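Aldehyde dehydrogenase 12 (Zea mays, PDB 6D97) catalyses the NAD-dependent oxidation of L-glutamate gamma-semialdehyde to glutamate, the last step of proline catabolism in plants. Local coordinates at residues Leu146-Val151 against Phe198-Glu203; Val192-Pro197 against Met269-Gly274. All coordinates share one frame; numbering follows the deposited sequence.

Contact 1: Leu146-Val151 against Phe198-Glu203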
loop_
_atom_site.group_PDB
_atom_site.type_symbol
_atom_site.label_atom_id
_atom_site.label_comp_id
_atom_site.label_asym_id
_atom_site.label_seq_id
_atom_site.Cartn_x
_atom_site.Cartn_y
_atom_site.Cartn_z
ATOM N N LEU A 146 -23.097 10.137 -23.937
ATOM C CA LEU A 146 -21.976 11.022 -23.645
ATOM C C LEU A 146 -21.264 10.596 -22.368
ATOM O O LEU A 146 -20.030 10.636 -22.295
ATOM C CB LEU A 146 -22.467 12.466 -23.529
ATOM C CG LEU A 146 -21.401 13.549 -23.367
ATOM C CD1 LEU A 146 -20.600 13.676 -24.650
ATOM C CD2 LEU A 146 -22.034 14.883 -23.003
ATOM N N ALA A 147 -22.027 10.177 -21.354
ATOM C CA ALA A 147 -21.420 9.747 -20.097
ATOM C C ALA A 147 -20.474 8.578 -20.317
ATOM O O ALA A 147 -19.450 8.459 -19.633
ATOM C CB ALA A 147 -22.501 9.371 -19.085
ATOM N N GLU A 148 -20.799 7.700 -21.267
ATOM C CA GLU A 148 -19.901 6.597 -21.587
ATOM C C GLU A 148 -18.576 7.114 -22.129
ATOM O O GLU A 148 -17.506 6.628 -21.745
ATOM C CB GLU A 148 -20.563 5.659 -22.598
ATOM C CG GLU A 148 -20.590 4.204 -22.175
ATOM C CD GLU A 148 -20.996 3.275 -23.301
ATOM O OE1 GLU A 148 -20.118 2.548 -23.819
ATOM O OE2 GLU A 148 -22.194 3.272 -23.661
ATOM N N VAL A 149 -18.626 8.112 -23.010
ATOM C CA VAL A 149 -17.396 8.664 -23.563
ATOM C C VAL A 149 -16.621 9.422 -22.493
ATOM O O VAL A 149 -15.385 9.378 -22.455
ATOM C CB VAL A 149 -17.710 9.559 -24.772
ATOM C CG1 VAL A 149 -16.442 9.832 -25.552
ATOM C CG2 VAL A 149 -18.757 8.903 -25.653
ATOM N N GLN A 150 -17.329 10.130 -21.612
ATOM C CA GLN A 150 -16.664 10.902 -20.568
ATOM C C GLN A 150 -15.923 9.988 -19.599
ATOM O O GLN A 150 -14.776 10.262 -19.224
ATOM C CB GLN A 150 -17.685 11.766 -19.830
ATOM C CG GLN A 150 -18.102 13.007 -20.596
ATOM C CD GLN A 150 -19.363 13.642 -20.042
ATOM O OE1 GLN A 150 -20.199 12.966 -19.440
ATOM N NE2 GLN A 150 -19.504 14.949 -20.241
ATOM N N VAL A 151 -16.568 8.897 -19.176
ATOM C CA VAL A 151 -15.896 7.915 -18.328
ATOM C C VAL A 151 -14.658 7.375 -19.030
ATOM O O VAL A 151 -13.576 7.279 -18.438
ATOM C CB VAL A 151 -16.861 6.778 -17.947
ATOM C CG1 VAL A 151 -16.091 5.620 -17.326
ATOM C CG2 VAL A 151 -17.938 7.279 -16.998
ATOM N N PHE A 198 -23.608 -5.741 -25.462
ATOM C CA PHE A 198 -24.131 -4.716 -26.356
ATOM C C PHE A 198 -24.319 -3.368 -25.672
ATOM O O PHE A 198 -24.247 -2.329 -26.339
ATOM C CB PHE A 198 -25.470 -5.168 -26.945
ATOM C CG PHE A 198 -26.633 -5.016 -26.001
ATOM C CD1 PHE A 198 -26.939 -6.019 -25.095
ATOM C CD2 PHE A 198 -27.414 -3.869 -26.013
ATOM C CE1 PHE A 198 -27.999 -5.882 -24.227
ATOM C CE2 PHE A 198 -28.475 -3.727 -25.143
ATOM C CZ PHE A 198 -28.768 -4.735 -24.250
ATOM N N ASN A 199 -24.570 -3.350 -24.362
ATOM C CA ASN A 199 -25.190 -2.170 -23.767
ATOM C C ASN A 199 -24.209 -1.024 -23.541
ATOM O O ASN A 199 -24.624 0.139 -23.539
ATOM C CB ASN A 199 -25.896 -2.547 -22.464
ATOM C CG ASN A 199 -24.964 -3.153 -21.443
ATOM O OD1 ASN A 199 -24.012 -3.853 -21.784
ATOM N ND2 ASN A 199 -25.240 -2.889 -20.172
ATOM N N PHE A 200 -22.918 -1.307 -23.364
ATOM C CA PHE A 200 -21.895 -0.264 -23.264
ATOM C C PHE A 200 -20.860 -0.517 -24.351
ATOM O O PHE A 200 -19.826 -1.160 -24.106
ATOM C CB PHE A 200 -21.263 -0.228 -21.874
ATOM C CG PHE A 200 -22.187 0.288 -20.802
ATOM C CD1 PHE A 200 -22.375 1.651 -20.626
ATOM C CD2 PHE A 200 -22.871 -0.589 -19.974
ATOM C CE1 PHE A 200 -23.225 2.132 -19.648
ATOM C CE2 PHE A 200 -23.722 -0.115 -18.990
ATOM C CZ PHE A 200 -23.900 1.246 -18.829
ATOM N N PRO A 201 -21.091 -0.019 -25.570
ATOM C CA PRO A 201 -20.220 -0.381 -26.699
ATOM C C PRO A 201 -18.822 0.215 -26.627
ATOM O O PRO A 201 -17.960 -0.193 -27.417
ATOM C CB PRO A 201 -20.983 0.161 -27.920
ATOM C CG PRO A 201 -22.371 0.470 -27.429
ATOM C CD PRO A 201 -22.216 0.831 -25.989
ATOM N N LEU A 202 -18.567 1.161 -25.727
ATOM C CA LEU A 202 -17.258 1.791 -25.615
ATOM C C LEU A 202 -16.617 1.579 -24.253
ATOM O O LEU A 202 -15.476 1.109 -24.175
ATOM C CB LEU A 202 -17.370 3.296 -25.903
ATOM C CG LEU A 202 -16.064 4.084 -25.773
ATOM C CD1 LEU A 202 -15.109 3.709 -26.899
ATOM C CD2 LEU A 202 -16.328 5.578 -25.764
ATOM N N GLU A 203 -17.334 1.900 -23.174
ATOM C CA GLU A 203 -16.722 1.988 -21.850
ATOM C C GLU A 203 -16.150 0.650 -21.400
ATOM O O GLU A 203 -14.995 0.573 -20.968
ATOM C CB GLU A 203 -17.750 2.497 -20.840
ATOM C CG GLU A 203 -17.231 2.621 -19.421
ATOM C CD GLU A 203 -18.303 3.109 -18.466
ATOM O OE1 GLU A 203 -19.268 3.753 -18.930
ATOM O OE2 GLU A 203 -18.189 2.845 -17.252
#

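Contact 2: Val192-Pro197 against Met269-Gly274. With NAD (nicotinamide-adenine-dinucleotide), chain E.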
loop_
_atom_site.group_PDB
_atom_site.type_symbol
_atom_site.label_atom_id
_atom_site.label_comp_id
_atom_site.label_asym_id
_atom_site.label_seq_id
_atom_site.Cartn_x
_atom_site.Cartn_y
_atom_site.Cartn_z
ATOM N N VAL A 192 -4.462 -13.288 -24.129
ATOM C CA VAL A 192 -5.714 -13.194 -23.390
ATOM C C VAL A 192 -6.841 -12.827 -24.349
ATOM O O VAL A 192 -6.615 -12.455 -25.502
ATOM C CB VAL A 192 -5.636 -12.169 -22.237
ATOM C CG1 VAL A 192 -4.470 -12.484 -21.317
ATOM C CG2 VAL A 192 -5.524 -10.759 -22.777
ATOM N N ALA A 193 -8.070 -12.930 -23.845
ATOM C CA ALA A 193 -9.268 -12.630 -24.613
ATOM C C ALA A 193 -10.200 -11.741 -23.800
ATOM O O ALA A 193 -10.223 -11.801 -22.567
ATOM C CB ALA A 193 -10.004 -13.906 -25.029
ATOM N N ILE A 194 -10.958 -10.906 -24.509
ATOM C CA ILE A 194 -11.927 -9.996 -23.907
ATOM C C ILE A 194 -13.228 -10.092 -24.686
ATOM O O ILE A 194 -13.232 -9.990 -25.917
ATOM C CB ILE A 194 -11.423 -8.544 -23.888
ATOM C CG1 ILE A 194 -10.065 -8.481 -23.206
ATOM C CG2 ILE A 194 -12.399 -7.649 -23.153
ATOM C CD1 ILE A 194 -9.359 -7.162 -23.414
ATOM N N ILE A 195 -14.331 -10.289 -23.967
ATOM C CA ILE A 195 -15.655 -10.476 -24.549
ATOM C C ILE A 195 -16.626 -9.571 -23.797
ATOM O O ILE A 195 -16.797 -9.720 -22.581
ATOM C CB ILE A 195 -16.104 -11.945 -24.467
ATOM C CG1 ILE A 195 -15.047 -12.864 -25.091
ATOM C CG2 ILE A 195 -17.448 -12.125 -25.138
ATOM C CD1 ILE A 195 -15.308 -14.332 -24.871
ATOM N N THR A 196 -17.255 -8.640 -24.509
ATOM C CA THR A 196 -18.103 -7.623 -23.904
ATOM C C THR A 196 -19.454 -7.541 -24.602
ATOM O O THR A 196 -19.591 -7.949 -25.760
ATOM C CB THR A 196 -17.421 -6.246 -23.935
ATOM O OG1 THR A 196 -17.458 -5.714 -25.262
ATOM C CG2 THR A 196 -15.984 -6.356 -23.477
ATOM N N PRO A 197 -20.489 -6.997 -23.914
ATOM C CA PRO A 197 -21.854 -7.069 -24.450
ATOM C C PRO A 197 -22.301 -5.826 -25.206
ATOM O O PRO A 197 -21.499 -4.947 -25.534
ATOM C CB PRO A 197 -22.691 -7.261 -23.183
ATOM C CG PRO A 197 -21.977 -6.393 -22.185
ATOM C CD PRO A 197 -20.492 -6.444 -22.547
ATOM N N MET A 269 -5.883 -15.912 -19.951
ATOM C CA MET A 269 -6.922 -15.241 -19.185
ATOM C C MET A 269 -8.004 -14.791 -20.151
ATOM O O MET A 269 -7.705 -14.372 -21.270
ATOM C CB MET A 269 -6.371 -14.042 -18.404
ATOM C CG MET A 269 -6.681 -14.078 -16.910
ATOM S SD MET A 269 -8.449 -14.028 -16.544
ATOM C CE MET A 269 -8.884 -12.422 -17.207
ATOM N N THR A 270 -9.260 -14.886 -19.725
ATOM C CA THR A 270 -10.385 -14.408 -20.520
ATOM C C THR A 270 -11.246 -13.518 -19.642
ATOM O O THR A 270 -11.735 -13.959 -18.596
ATOM C CB THR A 270 -11.217 -15.563 -21.084
ATOM O OG1 THR A 270 -10.425 -16.322 -22.005
ATOM C CG2 THR A 270 -12.442 -15.029 -21.810
ATOM N N LEU A 271 -11.409 -12.264 -20.051
ATOM C CA LEU A 271 -12.371 -11.369 -19.427
ATOM C C LEU A 271 -13.693 -11.522 -20.163
ATOM O O LEU A 271 -13.769 -11.274 -21.372
ATOM C CB LEU A 271 -11.889 -9.918 -19.474
ATOM C CG LEU A 271 -12.656 -8.818 -18.723
ATOM C CD1 LEU A 271 -13.912 -8.348 -19.463
ATOM C CD2 LEU A 271 -13.007 -9.282 -17.318
ATOM N N PHE A 272 -14.728 -11.935 -19.442
ATOM C CA PHE A 272 -16.064 -12.005 -20.007
ATOM C C PHE A 272 -16.996 -11.067 -19.259
ATOM O O PHE A 272 -17.072 -11.107 -18.027
ATOM C CB PHE A 272 -16.636 -13.419 -19.964
ATOM C CG PHE A 272 -18.048 -13.493 -20.458
ATOM C CD1 PHE A 272 -18.312 -13.534 -21.815
ATOM C CD2 PHE A 272 -19.112 -13.489 -19.569
ATOM C CE1 PHE A 272 -19.605 -13.582 -22.279
ATOM C CE2 PHE A 272 -20.409 -13.541 -20.027
ATOM C CZ PHE A 272 -20.656 -13.587 -21.383
ATOM N N THR A 273 -17.723 -10.251 -20.015
ATOM C CA THR A 273 -18.791 -9.419 -19.481
ATOM C C THR A 273 -20.043 -9.694 -20.295
ATOM O O THR A 273 -20.052 -9.477 -21.511
ATOM C CB THR A 273 -18.427 -7.936 -19.543
ATOM O OG1 THR A 273 -17.187 -7.719 -18.860
ATOM C CG2 THR A 273 -19.507 -7.115 -18.877
ATOM N N GLY A 274 -21.091 -10.179 -19.636
ATOM C CA GLY A 274 -22.320 -10.500 -20.349
ATOM C C GLY A 274 -23.281 -11.280 -19.476
ATOM O O GLY A 274 -23.271 -11.152 -18.247
HETATM P PA NAD E . -24.300 -12.294 -23.636
HETATM O O1A NAD E . -23.780 -13.359 -22.618
HETATM O O2A NAD E . -25.431 -12.593 -24.490
HETATM O O5B NAD E . -23.420 -11.839 -24.732
HETATM C C5B NAD E . -22.284 -11.062 -24.437
HETATM C C4B NAD E . -21.084 -11.354 -25.332
HETATM O O4B NAD E . -20.604 -12.680 -25.193
HETATM C C3B NAD E . -21.345 -11.092 -26.780
HETATM O O3B NAD E . -20.245 -10.527 -27.380
HETATM C C2B NAD E . -21.597 -12.440 -27.304
HETATM O O2B NAD E . -21.305 -12.506 -28.648
HETATM C C1B NAD E . -20.665 -13.243 -26.477
HETATM N N9A NAD E . -20.994 -14.647 -26.356
HETATM C C8A NAD E . -22.242 -15.232 -26.236
HETATM N N7A NAD E . -22.096 -16.557 -26.119
HETATM C C5A NAD E . -20.743 -16.880 -26.145
HETATM C C6A NAD E . -20.016 -18.052 -26.062
HETATM N N6A NAD E . -20.704 -19.304 -25.915
HETATM N N1A NAD E . -18.676 -18.025 -26.122
HETATM C C2A NAD E . -17.995 -16.859 -26.259
HETATM N N3A NAD E . -18.673 -15.685 -26.344
HETATM C C4A NAD E . -20.021 -15.668 -26.289
HETATM O O3 NAD E . -24.766 -10.990 -23.147
HETATM P PN NAD E . -26.238 -10.402 -23.262
HETATM O O1N NAD E . -26.171 -9.130 -22.341
HETATM O O2N NAD E . -26.544 -9.951 -24.660
HETATM O O5D NAD E . -27.317 -11.312 -22.740
#

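Contact 1: Leu146-Val151 against Phe198-Glu203
The ring of Phe200 meets Glu148 with an edge rather than a face: CG of Glu148 lies in the ring plane, and Glu148 CD comes to 3.4 Å from Phe200 CD1. Carboxylate and ring stand 75° apart, nearly upright to one another. The chain of Glu148 leaves its helix at a chi1 of -127°, off the staggered positions, and is extended beyond CG. In this way the carboxylate reaches the turn that leads into helix 203-214. There its OE1 is gripped by two successive backbone N-H groups. Glu203 N donates to the anti lone pair of Glu148 OE1 at 2.9 Å and almost straight, 169° at the hydrogen. Leu202 N reaches the same OE1 at 2.8 Å, close to the line of its C-O bond. Pro201, whose nitrogen has no hydrogen to give, lies across the acid at about a right angle, its CD 3.4 Å from Glu148 OE2. That second oxygen forms a salt bridge with Lys140, which also bonds Asn199 O. Beside the acid, the short, beta-branched Val149 gives a compact apolar surface for Leu202, whose CD2 packs 3.9 Å from Val149 CA and which also touches helices 124-137 and 229-240. Separately, the Val151 CG1 methyl lies against the carboxylate group of Glu203, 3.5 Å from its CD. Glutamate suits position 148 because its length lets a helix residue serve as acceptor for N-H groups at the start of another helix, where intrahelical partners are lacking. Those bonds tie helix 142-157 to the turn that carries Phe198 of the NAD pocket. The two N-H groups, the helix end behind them and Lys140 would probably stabilise a buried negative charge on Glu148, despite Glu203 OE1 lying 5.1 Å from Glu148 OE1.

Contact 2: Val192-Pro197 against Met269-Gly274
Ile195 O takes the N-H of Thr273 at 2.8 Å and 161° at the hydrogen, and CA-H of Phe272 leans on the same oxygen. Three more bonds, Ala193 N to Met269 O, Leu271 N to Ala193 O and Ile195 N to Leu271 O, zip together two parallel strands only 4° apart. Side chains alternate between the faces. Ile194 CG2 meets Leu271 CD1 on one face, where these two residues, with Val192 and Met269, offer apolar groups for Trp524 of helix 517-524 to cover. On the opposite face Ile195 CG2, anti to the backbone N, touches Phe272 CD1 at 3.7 Å and then NAD O4B at 3.2 Å. Phe272 brings the edge of its ring to the cofactor, CE1 lying 3.2 Å from that same ribose oxygen. At the C-terminal end of its strand, Thr196 O accepts a hydrogen bond from NAD O3B (3.1 Å); just after it Pro197, which cannot donate, sets its CD 3.2 Å from Thr273 O. Gly274 has room for no side chain, since a beta carbon there would strike Phe272 CZ; its CA instead faces the bridging NAD O3 at 3.7 Å. In this Rossmann fold the strand ends thus cradle the adenosine ribose, and this part of the site probably relies on shape and one main-chain carbonyl, while the side chains of Lys222, Asn259 and Ser275 add hydrogen bonds.

In the fold
From the N terminus, helix 142-157 comes first and supplies the 146-151 side of contact 1. The chain then runs through strands 170-174 and 180-187 into strand 191-196, and the turn that follows closes the loop of contact 1. Contact 2 starts on that strand, just before the turn, and closes only after the chain has passed through helix 203-214, strand 218-223, helix 229-240, strand 249-251 and helix 255-265 to reach strand 269-273. The two loops therefore cross, sharing the passage from Val192 to Glu203, where their segments adjoin. One joins a helix to the start of helix 203-214, the other joins neighbouring strands of the parallel sheet, and their centres lie about 16 Å apart.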